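Local structure of N-acetylgalactosaminyltransferase 7 (Homo sapiens, 6IWR) at residues A295-W298 with S299-K303; N446-S449 with F450-M454. The protein is a glycosyltransferase-family protein that joins a GT-A type domain to a ricin-type beta-trefoil lectin domain. One frame throughout, in Å; residues are numbered along the deposited sequence.

Contact 1 of 2, residues A295-W298 with S299-K303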
loop_
_atom_site.group_PDB
_atom_site.type_symbol
_atom_site.label_atom_id
_atom_site.label_comp_id
_atom_site.label_asym_id
_atom_site.label_seq_id
_atom_site.Cartn_x
_atom_site.Cartn_y
_atom_site.Cartn_z
ATOM N N ALA A 295 -0.636 -17.388 -19.357
ATOM C CA ALA A 295 0.664 -17.019 -19.890
ATOM C C ALA A 295 1.557 -16.599 -18.722
ATOM O O ALA A 295 1.235 -16.839 -17.553
ATOM C CB ALA A 295 0.505 -15.921 -20.953
ATOM N N TRP A 296 2.676 -15.953 -19.045
ATOM C CA TRP A 296 3.660 -15.533 -18.062
ATOM C C TRP A 296 4.581 -14.531 -18.736
ATOM O O TRP A 296 4.682 -14.499 -19.961
ATOM C CB TRP A 296 4.457 -16.729 -17.537
ATOM C CG TRP A 296 5.137 -17.445 -18.643
ATOM C CD1 TRP A 296 6.361 -17.156 -19.168
ATOM C CD2 TRP A 296 4.625 -18.551 -19.399
ATOM N NE1 TRP A 296 6.652 -18.013 -20.200
ATOM C CE2 TRP A 296 5.606 -18.883 -20.366
ATOM C CE3 TRP A 296 3.442 -19.294 -19.349
ATOM C CZ2 TRP A 296 5.435 -19.923 -21.285
ATOM C CZ3 TRP A 296 3.270 -20.330 -20.255
ATOM C CH2 TRP A 296 4.268 -20.637 -21.211
ATOM N N ASP A 297 5.238 -13.703 -17.928
ATOM C CA ASP A 297 6.363 -12.896 -18.388
ATOM C C ASP A 297 7.648 -13.656 -18.046
ATOM O O ASP A 297 7.605 -14.736 -17.453
ATOM C CB ASP A 297 6.294 -11.479 -17.791
ATOM C CG ASP A 297 6.619 -11.431 -16.289
ATOM O OD1 ASP A 297 7.251 -12.374 -15.762
ATOM O OD2 ASP A 297 6.245 -10.425 -15.625
ATOM N N TRP A 298 8.805 -13.100 -18.385
ATOM C CA TRP A 298 10.049 -13.856 -18.286
ATOM C C TRP A 298 10.681 -13.828 -16.895
ATOM O O TRP A 298 11.751 -14.423 -16.696
ATOM C CB TRP A 298 10.999 -13.366 -19.376
ATOM C CG TRP A 298 10.279 -13.562 -20.654
ATOM C CD1 TRP A 298 9.664 -12.608 -21.423
ATOM C CD2 TRP A 298 9.975 -14.818 -21.264
ATOM N NE1 TRP A 298 9.036 -13.197 -22.500
ATOM C CE2 TRP A 298 9.212 -14.552 -22.419
ATOM C CE3 TRP A 298 10.282 -16.150 -20.944
ATOM C CZ2 TRP A 298 8.762 -15.554 -23.251
ATOM C CZ3 TRP A 298 9.844 -17.152 -21.786
ATOM C CH2 TRP A 298 9.083 -16.852 -22.918
ATOM N N SER A 299 10.035 -13.177 -15.933
ATOM C CA SER A 299 10.292 -13.429 -14.520
ATOM C C SER A 299 9.416 -14.549 -13.985
ATOM O O SER A 299 9.554 -14.936 -12.815
ATOM C CB SER A 299 10.073 -12.161 -13.696
ATOM O OG SER A 299 9.039 -11.391 -14.263
ATOM N N MET A 300 8.537 -15.076 -14.838
ATOM C CA MET A 300 7.635 -16.175 -14.524
ATOM C C MET A 300 6.491 -15.734 -13.613
ATOM O O MET A 300 5.990 -16.520 -12.812
ATOM C CB MET A 300 8.371 -17.370 -13.917
ATOM C CG MET A 300 7.547 -18.640 -14.037
ATOM S SD MET A 300 8.269 -20.161 -13.390
ATOM C CE MET A 300 8.909 -20.937 -14.854
ATOM N N LEU A 301 6.069 -14.481 -13.728
ATOM C CA LEU A 301 4.832 -14.046 -13.108
ATOM C C LEU A 301 3.651 -14.410 -14.000
ATOM O O LEU A 301 3.681 -14.209 -15.220
ATOM C CB LEU A 301 4.851 -12.543 -12.854
ATOM C CG LEU A 301 5.979 -12.120 -11.918
ATOM C CD1 LEU A 301 5.845 -10.638 -11.651
ATOM C CD2 LEU A 301 5.992 -12.965 -10.625
ATOM N N TRP A 302 2.616 -14.955 -13.375
ATOM C CA TRP A 302 1.391 -15.312 -14.061
ATOM C C TRP A 302 0.779 -14.113 -14.781
ATOM O O TRP A 302 0.698 -13.023 -14.219
ATOM C CB TRP A 302 0.420 -15.873 -13.025
ATOM C CG TRP A 302 -0.960 -15.959 -13.493
ATOM C CD1 TRP A 302 -1.981 -15.099 -13.202
ATOM C CD2 TRP A 302 -1.501 -16.959 -14.356
ATOM N NE1 TRP A 302 -3.124 -15.514 -13.832
ATOM C CE2 TRP A 302 -2.853 -16.651 -14.550
ATOM C CE3 TRP A 302 -0.973 -18.092 -14.981
ATOM C CZ2 TRP A 302 -3.684 -17.426 -15.339
ATOM C CZ3 TRP A 302 -1.803 -18.860 -15.768
ATOM C CH2 TRP A 302 -3.144 -18.523 -15.938
ATOM N N LYS A 303 0.326 -14.327 -16.018
ATOM C CA LYS A 303 -0.269 -13.294 -16.860
ATOM C C LYS A 303 -1.388 -13.919 -17.693
ATOM O O LYS A 303 -1.394 -15.130 -17.950
ATOM C CB LYS A 303 0.760 -12.653 -17.816
ATOM C CG LYS A 303 1.933 -11.913 -17.180
ATOM C CD LYS A 303 1.541 -10.584 -16.556
ATOM C CE LYS A 303 2.750 -9.911 -15.893
ATOM N NZ LYS A 303 2.375 -8.694 -15.086
#

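Contact 2 of 2, residues N446-S449 with F450-M454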
loop_
_atom_site.group_PDB
_atom_site.type_symbol
_atom_site.label_atom_id
_atom_site.label_comp_id
_atom_site.label_asym_id
_atom_site.label_seq_id
_atom_site.Cartn_x
_atom_site.Cartn_y
_atom_site.Cartn_z
ATOM N N ASN A 446 11.052 -38.627 -23.626
ATOM C CA ASN A 446 11.276 -38.055 -24.948
ATOM C C ASN A 446 10.489 -36.768 -25.134
ATOM O O ASN A 446 9.992 -36.483 -26.226
ATOM C CB ASN A 446 10.931 -39.070 -26.029
ATOM C CG ASN A 446 12.142 -39.552 -26.759
ATOM O OD1 ASN A 446 12.552 -40.731 -26.634
ATOM N ND2 ASN A 446 12.745 -38.638 -27.543
ATOM N N CYS A 447 10.373 -35.990 -24.049
ATOM C CA CYS A 447 9.541 -34.789 -24.067
ATOM C C CYS A 447 10.112 -33.771 -25.047
ATOM O O CYS A 447 11.327 -33.660 -25.233
ATOM C CB CYS A 447 9.397 -34.173 -22.660
ATOM S SG CYS A 447 8.614 -35.301 -21.432
ATOM N N LYS A 448 9.210 -33.025 -25.671
ATOM C CA LYS A 448 9.562 -32.031 -26.664
ATOM C C LYS A 448 10.265 -30.823 -26.039
ATOM O O LYS A 448 10.241 -30.594 -24.824
ATOM C CB LYS A 448 8.314 -31.579 -27.403
ATOM C CG LYS A 448 7.597 -32.705 -28.077
ATOM C CD LYS A 448 6.668 -32.197 -29.154
ATOM C CE LYS A 448 5.296 -32.860 -29.032
ATOM N NZ LYS A 448 4.724 -33.055 -30.383
ATOM N N SER A 449 10.893 -30.040 -26.909
ATOM C CA SER A 449 11.731 -28.924 -26.503
ATOM C C SER A 449 10.891 -27.715 -26.102
ATOM O O SER A 449 9.769 -27.511 -26.579
ATOM C CB SER A 449 12.658 -28.522 -27.642
ATOM O OG SER A 449 11.869 -28.049 -28.724
ATOM N N PHE A 450 11.450 -26.889 -25.223
ATOM C CA PHE A 450 10.736 -25.670 -24.917
ATOM C C PHE A 450 10.642 -24.775 -26.144
ATOM O O PHE A 450 9.753 -23.919 -26.223
ATOM C CB PHE A 450 11.393 -24.950 -23.744
ATOM C CG PHE A 450 10.507 -23.897 -23.121
ATOM C CD1 PHE A 450 9.420 -24.251 -22.349
ATOM C CD2 PHE A 450 10.744 -22.558 -23.347
ATOM C CE1 PHE A 450 8.596 -23.296 -21.798
ATOM C CE2 PHE A 450 9.926 -21.594 -22.804
ATOM C CZ PHE A 450 8.860 -21.962 -22.017
ATOM N N LYS A 451 11.531 -24.966 -27.112
ATOM C CA LYS A 451 11.492 -24.165 -28.327
ATOM C C LYS A 451 10.265 -24.525 -29.179
ATOM O O LYS A 451 9.552 -23.641 -29.679
ATOM C CB LYS A 451 12.817 -24.371 -29.074
ATOM C CG LYS A 451 13.169 -23.363 -30.158
ATOM C CD LYS A 451 13.079 -21.925 -29.669
ATOM C CE LYS A 451 13.135 -20.939 -30.841
ATOM N NZ LYS A 451 12.876 -19.538 -30.419
ATOM N N TRP A 452 9.983 -25.827 -29.336
ATOM C CA TRP A 452 8.718 -26.236 -29.952
ATOM C C TRP A 452 7.543 -25.616 -29.215
ATOM O O TRP A 452 6.673 -24.978 -29.816
ATOM C CB TRP A 452 8.595 -27.762 -29.972
ATOM C CG TRP A 452 7.214 -28.258 -30.301
ATOM C CD1 TRP A 452 6.702 -28.559 -31.545
ATOM C CD2 TRP A 452 6.165 -28.515 -29.366
ATOM N NE1 TRP A 452 5.400 -28.981 -31.430
ATOM C CE2 TRP A 452 5.042 -28.949 -30.104
ATOM C CE3 TRP A 452 6.053 -28.383 -27.979
ATOM C CZ2 TRP A 452 3.825 -29.267 -29.491
ATOM C CZ3 TRP A 452 4.848 -28.706 -27.373
ATOM C CH2 TRP A 452 3.752 -29.148 -28.127
ATOM N N PHE A 453 7.516 -25.783 -27.902
ATOM C CA PHE A 453 6.403 -25.275 -27.111
ATOM C C PHE A 453 6.158 -23.793 -27.381
ATOM O O PHE A 453 5.015 -23.379 -27.602
ATOM C CB PHE A 453 6.687 -25.535 -25.637
ATOM C CG PHE A 453 5.675 -24.965 -24.704
ATOM C CD1 PHE A 453 4.391 -25.497 -24.640
ATOM C CD2 PHE A 453 6.021 -23.914 -23.853
ATOM C CE1 PHE A 453 3.469 -24.988 -23.737
ATOM C CE2 PHE A 453 5.099 -23.385 -22.957
ATOM C CZ PHE A 453 3.820 -23.924 -22.894
ATOM N N MET A 454 7.223 -22.982 -27.392
ATOM C CA MET A 454 7.052 -21.543 -27.556
ATOM C C MET A 454 6.581 -21.180 -28.958
ATOM O O MET A 454 5.961 -20.128 -29.161
ATOM C CB MET A 454 8.355 -20.816 -27.244
ATOM C CG MET A 454 8.600 -20.479 -25.770
ATOM S SD MET A 454 7.292 -19.449 -25.067
ATOM C CE MET A 454 6.591 -20.766 -24.096
#

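Contact 1 of 2, residues A295-W298 with S299-K303
Asp297 turns its carboxylate to Ser299 and Leu301 in the next loop. Its CG stands between the backbone N and the carbonyl carbon (chi1 72°). OD1 takes three donors: Ser299 OG, Ser299 N at 2.9 Å and Leu301 N at 3.2 Å. None lies in the carboxylate plane: Ser299 OG and Ser299 N come from one side, Leu301 N from the other. The bond from Ser299 N makes an Asx turn.

This loop closes the hairpin of strands 292-296 and 302-306. Asp297 to Met300 form a type I turn, with Met300 N bonded to Asp297 O at 2.8 Å. Met300 takes the left-handed helical conformation, and Asp297 N bonds to Leu301 O at 3.2 Å, as in a G1 bulge. Trp296 and Trp302 are a non-hydrogen-bonded pair. Ala295 and Lys303 are the hydrogen-bonded pair next to them.

Lys303 bends at chi2 (-73°) and crosses Asp297 obliquely. Its CE lies 3.5 Å from Asp297 OD2, while NZ stays 4.3 Å from that oxygen, too far for a salt bridge. The Trp302 ring brings CE3 to 3.6 Å from Ala295 O. The Trp296 ring presents an edge to Trp298 CZ3. Trp298 NE1 bonds to Tyr465 O, and Met300 packs on helices 355-365 and 400-412.

Three donors on OD1 and the nearby lysine charge would probably favour the ionised carboxylate. The same bonds tie the aspartate to the turn and limit its rotation.

Contact 2 of 2, residues N446-S449 with F450-M454
Ser449 OG accepts from Trp452 N at 3.0 Å in a nearly straight bond (170° at the hydrogen). This is an N-cap: Ser449 sits just before helix 450-457, and its hydroxyl oxygen satisfies an N-H of the first turn. OG lies between the backbone N and the carbonyl carbon (chi1 64°), which places it within reach of the backbone N-H of Trp452. The carbonyl of Ser449 opens the helical bonding, taking Phe453 N at 3.1 Å.

Lys448 precedes the cap and lays its aliphatic chain across one face of the Trp452 indole. CD makes a CH-pi contact, 3.8 Å from the centroid of the six-membered ring and 15° off its normal. The chain bends at chi3 and chi4, carrying NZ off past the ring.

Cys447 ties this loop to Cys366 by a disulfide. On the helix, Lys451 NZ bonds to Tyr416 OH and forms a salt bridge with Glu455. The N-H of Phe450 is held by Asp414 OD2, and its ring stacks on Trp413. The serine caps the helix, and the lysine covers one face of the indole in its first turn.

Lys448 NZ lies beyond the rim of the six-membered ring of Trp452, near CZ2 and 4.5 Å from the centroid, in an off-centre cation-pi contact.

Overall arrangement
Contact 1 sits deeper, about 9 Å from the centre of the chain, with four of its nine touching residues buried. Contact 2 lies farther out, at about 22 Å, with Lys448 exposed but Phe450 and Phe453 buried. Their own centres are about 18 Å apart. Contact 1 joins the two strands of a hairpin by backbone bonds and a carboxylate that organises the turn. Contact 2 starts a helix with a hydroxyl cap and a lysine over an indole. Their apolar sides meet: Trp296 packs on Phe450, Phe453 and Met454 of helix 450-457, and Trp298 reaches Met454. Helix 355-365 touches both. Polar groups thus shape the local backbone, while apolar side chains join hairpin to helix.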